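Side-chain contact in protein induced by osmotic stress (Scheffersomyces stipitis, PDB 5YWN), which probably acts as an NADP-dependent carbonyl reductase of the dihydroflavonol-4-reductase subfamily, reducing haloketones to chiral alcohols: residues A[274-279]-A[286-291]. The protein carries 1 engineered substitution. Numbering follows the deposited sequence.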
loop_
_atom_site.group_PDB
_atom_site.type_symbol
_atom_site.label_atom_id
_atom_site.label_comp_id
_atom_site.label_asym_id
_atom_site.label_seq_id
_atom_site.Cartn_x
_atom_site.Cartn_y
_atom_site.Cartn_z
ATOM N N VAL A 274 -1.991 18.094 15.501
ATOM C CA VAL A 274 -1.734 18.604 14.191
ATOM C C VAL A 274 -2.938 19.283 13.580
ATOM O O VAL A 274 -2.843 20.354 13.156
ATOM C CB VAL A 274 -1.156 17.485 13.296
ATOM C CG1 VAL A 274 -1.300 17.768 11.816
ATOM C CG2 VAL A 274 0.280 17.181 13.660
ATOM N N VAL A 275 -4.056 18.631 13.592
ATOM C CA VAL A 275 -5.240 19.142 12.986
ATOM C C VAL A 275 -5.728 20.462 13.610
ATOM O O VAL A 275 -6.057 21.361 12.926
ATOM C CB VAL A 275 -6.332 18.081 13.017
ATOM C CG1 VAL A 275 -7.643 18.623 12.564
ATOM C CG2 VAL A 275 -5.943 16.915 12.146
ATOM N N ARG A 276 -5.706 20.537 14.924
ATOM C CA ARG A 276 -6.146 21.722 15.611
ATOM C C ARG A 276 -5.298 22.971 15.331
ATOM O O ARG A 276 -5.837 24.006 15.176
ATOM C CB ARG A 276 -6.332 21.468 17.103
ATOM C CG ARG A 276 -7.405 20.472 17.480
ATOM C CD ARG A 276 -7.326 20.066 18.933
ATOM N NE ARG A 276 -7.451 21.239 19.747
ATOM C CZ ARG A 276 -8.594 21.837 20.004
ATOM N NH1 ARG A 276 -9.712 21.302 19.611
ATOM N NH2 ARG A 276 -8.607 22.943 20.683
ATOM N N LYS A 277 -3.985 22.839 15.284
ATOM C CA LYS A 277 -3.103 23.919 14.899
ATOM C C LYS A 277 -3.250 24.393 13.455
ATOM O O LYS A 277 -3.335 25.517 13.201
ATOM C CB LYS A 277 -1.676 23.526 15.151
ATOM C CG LYS A 277 -1.305 23.362 16.602
ATOM C CD LYS A 277 0.124 22.897 16.742
ATOM C CE LYS A 277 0.643 23.025 18.155
ATOM N NZ LYS A 277 0.053 22.042 19.031
ATOM N N ASN A 278 -3.271 23.465 12.539
ATOM C CA ASN A 278 -3.499 23.681 11.139
ATOM C C ASN A 278 -4.858 24.131 10.663
ATOM O O ASN A 278 -4.926 24.830 9.748
ATOM C CB ASN A 278 -2.935 22.539 10.314
ATOM C CG ASN A 278 -1.447 22.458 10.415
ATOM O OD1 ASN A 278 -0.758 23.164 9.768
ATOM N ND2 ASN A 278 -0.977 21.637 11.281
ATOM N N PHE A 279 -5.908 23.679 11.313
ATOM C CA PHE A 279 -7.269 23.987 10.955
ATOM C C PHE A 279 -8.007 24.544 12.175
ATOM O O PHE A 279 -8.899 23.982 12.724
ATOM C CB PHE A 279 -7.961 22.794 10.337
ATOM C CG PHE A 279 -7.185 22.153 9.256
ATOM C CD1 PHE A 279 -7.300 22.581 7.982
ATOM C CD2 PHE A 279 -6.300 21.150 9.534
ATOM C CE1 PHE A 279 -6.569 22.010 6.985
ATOM C CE2 PHE A 279 -5.571 20.559 8.543
ATOM C CZ PHE A 279 -5.695 21.002 7.268
ATOM N N LEU A 286 -13.823 20.060 17.916
ATOM C CA LEU A 286 -13.041 18.900 18.132
ATOM C C LEU A 286 -12.590 18.777 19.559
ATOM O O LEU A 286 -12.487 19.732 20.259
ATOM C CB LEU A 286 -11.814 18.903 17.254
ATOM C CG LEU A 286 -11.869 18.943 15.740
ATOM C CD1 LEU A 286 -10.501 19.017 15.147
ATOM C CD2 LEU A 286 -12.617 17.794 15.178
ATOM N N PRO A 287 -12.259 17.578 19.988
ATOM C CA PRO A 287 -11.691 17.419 21.331
ATOM C C PRO A 287 -10.277 17.962 21.444
ATOM O O PRO A 287 -9.635 18.120 20.468
ATOM C CB PRO A 287 -11.710 15.923 21.559
ATOM C CG PRO A 287 -12.116 15.315 20.292
ATOM C CD PRO A 287 -12.229 16.328 19.244
ATOM N N VAL A 288 -9.869 18.263 22.656
ATOM C CA VAL A 288 -8.557 18.786 22.963
ATOM C C VAL A 288 -7.570 17.750 23.483
ATOM O O VAL A 288 -6.468 17.735 23.137
ATOM C CB VAL A 288 -8.638 19.967 23.964
ATOM C CG1 VAL A 288 -7.311 20.656 24.078
ATOM C CG2 VAL A 288 -9.681 20.972 23.549
ATOM N N GLY A 289 -8.037 16.891 24.352
ATOM C CA GLY A 289 -7.202 15.948 25.033
ATOM C C GLY A 289 -6.128 16.612 25.840
ATOM O O GLY A 289 -6.383 17.534 26.521
ATOM N N LYS A 290 -4.918 16.104 25.711
ATOM C CA LYS A 290 -3.795 16.569 26.449
ATOM C C LYS A 290 -2.687 16.856 25.499
ATOM O O LYS A 290 -1.896 16.028 25.232
ATOM C CB LYS A 290 -3.381 15.572 27.527
ATOM C CG LYS A 290 -4.471 15.309 28.536
ATOM C CD LYS A 290 -3.925 14.741 29.822
ATOM C CE LYS A 290 -3.729 13.240 29.745
ATOM N NZ LYS A 290 -4.650 12.501 28.823
ATOM N N PRO A 291 -2.625 18.062 24.984
ATOM C CA PRO A 291 -1.713 18.343 23.892
ATOM C C PRO A 291 -0.270 18.095 24.212
ATOM O O PRO A 291 0.162 18.427 25.240
ATOM C CB PRO A 291 -1.946 19.804 23.606
ATOM C CG PRO A 291 -3.249 20.122 24.170
ATOM C CD PRO A 291 -3.622 19.111 25.157
#
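Arg-276 reaches Leu-286, Pro-287 and Val-288 by running out nearly straight from the helix, CG anti to the carbonyl carbon (chi1 -64°), and then bending at chi3 (58°), a kink that brings the guanidinium alongside the loop. In Val-275 CG1 stands anti to the backbone N, and this methyl meets Leu-286 CD1 at 3.9 Å, the two side chains crossing at about a right angle. Leu-286 CD1 also lies 4.1 Å from Arg-276 CG; here the leucine and the arginine slide past each other in opposite directions, and Leu-286 CB ends up at the edge of the guanidinium, in its plane. Val-288 comes over one face instead: its CG2 sits off-centre toward the rim, 3.6 Å from Arg-276 NH2. Arg-276 NH1 lies 3.3 Å from Leu-286 O and equally far from Pro-287 O, both oblique to the guanidinium plane, while NH1 hydrogen-bonds to the carbonyl O of Ala-283, in the loop joining the two segments. All this belongs to the C-terminal part of an extended short-chain dehydrogenase/reductase, away from the NADP pocket of the Rossmann fold, where the chain leaves helix 268-278 and folds back along its last turns. Helix 318-332 packs nearby, with Ile-326 against Val-275. Gln-269, near the start of helix 268-278, hydrogen-bonds through its side chain to Val-288 O and Lys-290 N.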